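Lys-gingipain W83 (Porphyromonas gingivalis, PDB 6I9A) cleaves peptide bonds after lysine as a secreted cysteine endopeptidase of the oral pathogen, degrading proteins such as haemoglobin, collagen and immunoglobulins. Local coordinates at residues T266-K269 against E270-A273; D102-Y105 against S106-D109. All coordinates share one frame; numbering follows the deposited sequence.

Overall arrangement
Both contacts lie in the peptidase family C25 part of the chain and follow one another in series, neither nesting nor crossing. Reading from the N terminus, contact 2 (102-105 with 106-109) comes first: a short helical turn at 103-106 between strands 79-83 and 117-121 of the four-stranded parallel sheet, running on into a calcium-binding loop. Contact 1 (266-269 with 270-273) comes later, where helix 261-267 reverses into strand 273-279 of the six-stranded mixed sheet; through Arg-267 it also reaches Asp-85 and Ser-122 beside the four-stranded sheet. The centres of contact 1 and contact 2 are about 28 Å apart, and the nearest atoms of contact 1 and contact 2 about 11 Å apart.

Contact 1. Residues T266-K269 against E270-A273; sequences TRVK and EKGA
The turn joining helix 261-267 to strand 273-279 of the six-stranded sheet is closed by Lys-271, whose methylenes pack on Val-268 and whose ammonium group bonds to the carbonyl of Lys-269. Val-268 is the first residue to leave helical angles, and the chain then doubles back so that the two halves run nearly antiparallel, 169° apart. Glu-270 takes up a positive phi at the bend. The isopropyl group of Val-268 crosses the aliphatic chain of Lys-271 at about a right angle, CG2 lying 3.6 Å from Lys-271 CG. Valine suits the place because its short branched side chain can press on methylenes, and lysine because it offers them ahead of a polar end. Gly-272, with no side chain, passes close to Val-268 CG2 and has the positive phi of 71° that glycine favours. Its amide is bound by Asn-237. At the mouth of the turn the backbone of Thr-266 comes alongside Ala-273, its CA 3.6 Å from Ala-273 O, while its hydroxyl turns back to the carbonyl of Gly-262 in the helix. Lys-135 NZ lies among the carbonyl oxygens of Thr-266, Val-268, Lys-271 and Ala-273 and shares its three hydrogens among them, bridging the two arms; this probably eases the crowding of Val-268 O and Lys-271 O, two acceptors 3.3 Å apart. Lys-269 and Glu-270 lie side by side, pointing the same way, and Lys-269 NZ bonds to Asn-131. Lys-271 curls instead: bends at chi3 (66°) and chi4 fold its end back over the turn, and NZ donates to Lys-269 O at 2.8 Å, in the carbonyl plane.

Contact 2. Residues D102-Y105 against S106-D109; sequences DLYY and SAVD. With CA (calcium ion), chain G.
Leu-103 O is the acceptor on which Ser-106 and Ala-107 converge at the end of the short helical turn. Ala-107 N donates to Leu-103 O over 2.9 Å, nearly along the C=O axis, though the angle at the hydrogen is only 133°. Ser-106 OG donates to Leu-103 O as well, at 2.8 Å and tilted 23° from the carbonyl plane, and Ser-106 N adds a weak third bond. Serine suits this place: with chi1 at 75° its hydroxyl sits between its own N and carbonyl carbon and reaches back one turn, so the hydroxyl of this buried serine is satisfied by a backbone carbonyl. Ala-107 CB packs against Leu-103 CG at 4.2 Å and meets the Tyr-104 ring obliquely, a small methyl where two larger side chains come together. Tyr-104 O and Ala-107 O, two acceptors, are joined by a water that donates to both, 2.6 Å from Ala-107 O; Tyr-104 O is also bound by His-64. The phenol ends are held from outside, Tyr-104 OH by Glu-355 and His-351, Tyr-105 OH by Gly-91 N. Asp-102 meets the edge of the Tyr-105 ring, in plane, with OD1, the same oxygen that bridges to Arg-120. Beyond the turn Asp-109 OD1 binds the calcium ion at 2.3 Å, and a calcium-bound water donates to Asp-109 O. Glu-115 OE2 binds both the metal and Val-108 N, tying the loop to its ion. With Asp-111 and Phe-113 O completing the protein ligands, the helical turn opens into a calcium-binding loop of closely spaced acidic residues.

Contact 1. Residues T266-K269 against E270-A273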
# COMPACT_ATOMS: atom_id res chain seq x y z
N THR A 266 -10.36 6.33 4.00
CA THR A 266 -10.31 5.85 2.64
C THR A 266 -11.68 5.96 1.97
O THR A 266 -11.72 6.22 0.77
CB THR A 266 -9.75 4.44 2.60
OG1 THR A 266 -10.45 3.56 3.52
CG2 THR A 266 -8.29 4.42 2.88
N ARG A 267 -12.79 5.77 2.70
CA ARG A 267 -14.14 5.82 2.09
C ARG A 267 -14.57 7.23 1.70
O ARG A 267 -15.44 7.36 0.83
CB ARG A 267 -15.18 5.26 3.06
CG ARG A 267 -15.06 3.78 3.29
CD ARG A 267 -15.99 3.36 4.40
NE ARG A 267 -15.90 1.91 4.55
CZ ARG A 267 -16.72 1.18 5.30
NH1 ARG A 267 -17.66 1.77 6.05
NH2 ARG A 267 -16.57 -0.14 5.36
N VAL A 268 -14.07 8.29 2.35
CA VAL A 268 -14.62 9.63 2.09
C VAL A 268 -14.38 10.05 0.64
O VAL A 268 -13.32 9.79 0.02
CB VAL A 268 -14.09 10.67 3.09
CG1 VAL A 268 -14.77 10.53 4.45
CG2 VAL A 268 -12.56 10.63 3.23
N LYS A 269 -15.40 10.75 0.07
CA LYS A 269 -15.41 11.08 -1.34
C LYS A 269 -14.56 12.30 -1.67
O LYS A 269 -14.77 13.36 -1.08
CB LYS A 269 -16.86 11.36 -1.79
CG LYS A 269 -16.94 11.58 -3.31
CD LYS A 269 -18.39 11.56 -3.81
CE LYS A 269 -18.49 11.44 -5.34
NZ LYS A 269 -18.09 10.06 -5.87
N GLU A 270 -13.64 12.17 -2.63
CA GLU A 270 -12.85 13.30 -3.14
C GLU A 270 -12.18 14.09 -2.02
O GLU A 270 -12.00 15.30 -2.10
CB GLU A 270 -13.72 14.21 -4.04
CG GLU A 270 -14.16 13.48 -5.32
CD GLU A 270 -15.11 14.25 -6.22
OE1 GLU A 270 -15.61 15.31 -5.80
OE2 GLU A 270 -15.34 13.79 -7.36
N LYS A 271 -11.72 13.35 -1.02
CA LYS A 271 -10.95 13.91 0.10
C LYS A 271 -10.29 12.73 0.80
O LYS A 271 -10.58 11.58 0.48
CB LYS A 271 -11.86 14.75 1.01
CG LYS A 271 -12.88 13.89 1.76
CD LYS A 271 -13.93 14.68 2.57
CE LYS A 271 -14.89 15.51 1.73
NZ LYS A 271 -15.93 14.67 1.06
N GLY A 272 -9.48 13.03 1.79
CA GLY A 272 -8.85 11.94 2.55
C GLY A 272 -7.77 11.21 1.75
O GLY A 272 -7.01 11.79 0.95
N ALA A 273 -7.67 9.89 2.04
CA ALA A 273 -6.56 9.05 1.59
C ALA A 273 -6.93 8.08 0.50
O ALA A 273 -8.09 7.66 0.41
CB ALA A 273 -6.10 8.22 2.84

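Contact 2. Residues D102-Y105 against S106-D109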
# COMPACT_ATOMS: atom_id res chain seq x y z
N ASP A 102 -6.80 -9.85 9.16
CA ASP A 102 -6.82 -10.46 7.83
C ASP A 102 -5.58 -11.33 7.62
O ASP A 102 -5.43 -11.93 6.55
CB ASP A 102 -6.88 -9.40 6.72
CG ASP A 102 -8.23 -8.75 6.58
OD1 ASP A 102 -9.22 -9.38 6.98
OD2 ASP A 102 -8.29 -7.59 6.04
N LEU A 103 -4.70 -11.43 8.64
CA LEU A 103 -3.44 -12.15 8.43
C LEU A 103 -3.65 -13.56 7.93
O LEU A 103 -2.85 -14.03 7.08
CB LEU A 103 -2.67 -12.22 9.76
CG LEU A 103 -1.32 -12.98 9.67
CD1 LEU A 103 -0.34 -12.35 8.71
CD2 LEU A 103 -0.70 -13.12 11.04
N TYR A 104 -4.66 -14.27 8.47
CA TYR A 104 -4.75 -15.70 8.16
C TYR A 104 -5.35 -15.98 6.78
O TYR A 104 -5.23 -17.11 6.31
CB TYR A 104 -5.47 -16.41 9.29
CG TYR A 104 -4.59 -16.31 10.52
CD1 TYR A 104 -4.95 -15.48 11.59
CD2 TYR A 104 -3.34 -16.93 10.56
CE1 TYR A 104 -4.10 -15.29 12.69
CE2 TYR A 104 -2.49 -16.75 11.64
CZ TYR A 104 -2.87 -15.94 12.70
OH TYR A 104 -1.99 -15.71 13.74
N TYR A 105 -5.84 -14.97 6.08
CA TYR A 105 -6.12 -15.16 4.65
C TYR A 105 -4.81 -15.24 3.87
O TYR A 105 -4.71 -15.99 2.90
CB TYR A 105 -6.95 -14.00 4.09
CG TYR A 105 -8.36 -13.92 4.67
CD1 TYR A 105 -9.21 -15.03 4.64
CD2 TYR A 105 -8.83 -12.74 5.24
CE1 TYR A 105 -10.50 -14.96 5.18
CE2 TYR A 105 -10.11 -12.66 5.78
CZ TYR A 105 -10.95 -13.77 5.75
OH TYR A 105 -12.20 -13.71 6.30
N SER A 106 -3.80 -14.45 4.29
CA SER A 106 -2.49 -14.29 3.62
C SER A 106 -1.45 -15.31 4.07
O SER A 106 -0.53 -15.60 3.30
CB SER A 106 -1.95 -12.87 3.85
OG SER A 106 -1.43 -12.60 5.14
N ALA A 107 -1.57 -15.83 5.27
CA ALA A 107 -0.58 -16.72 5.87
C ALA A 107 -1.00 -18.11 5.54
O ALA A 107 -1.90 -18.66 6.16
CB ALA A 107 -0.51 -16.46 7.39
N VAL A 108 -0.35 -18.68 4.52
CA VAL A 108 -0.81 -19.96 3.96
C VAL A 108 -0.08 -21.16 4.58
O VAL A 108 -0.72 -22.15 4.97
CB VAL A 108 -0.68 -19.97 2.44
CG1 VAL A 108 -1.18 -21.28 1.84
CG2 VAL A 108 -1.42 -18.79 1.81
N ASP A 109 1.24 -21.07 4.70
CA ASP A 109 2.01 -22.14 5.32
C ASP A 109 1.99 -21.90 6.85
O ASP A 109 1.19 -21.09 7.35
CB ASP A 109 3.40 -22.32 4.70
CG ASP A 109 4.29 -21.10 4.64
OD1 ASP A 109 4.16 -20.24 5.49
OD2 ASP A 109 5.12 -21.04 3.73
CA CA G . 4.01 -17.95 5.63
O HOH W 1 -3.67 -19.23 8.00
O HOH W 2 2.01 -18.52 6.89
O HOH W 3 6.37 -17.64 5.45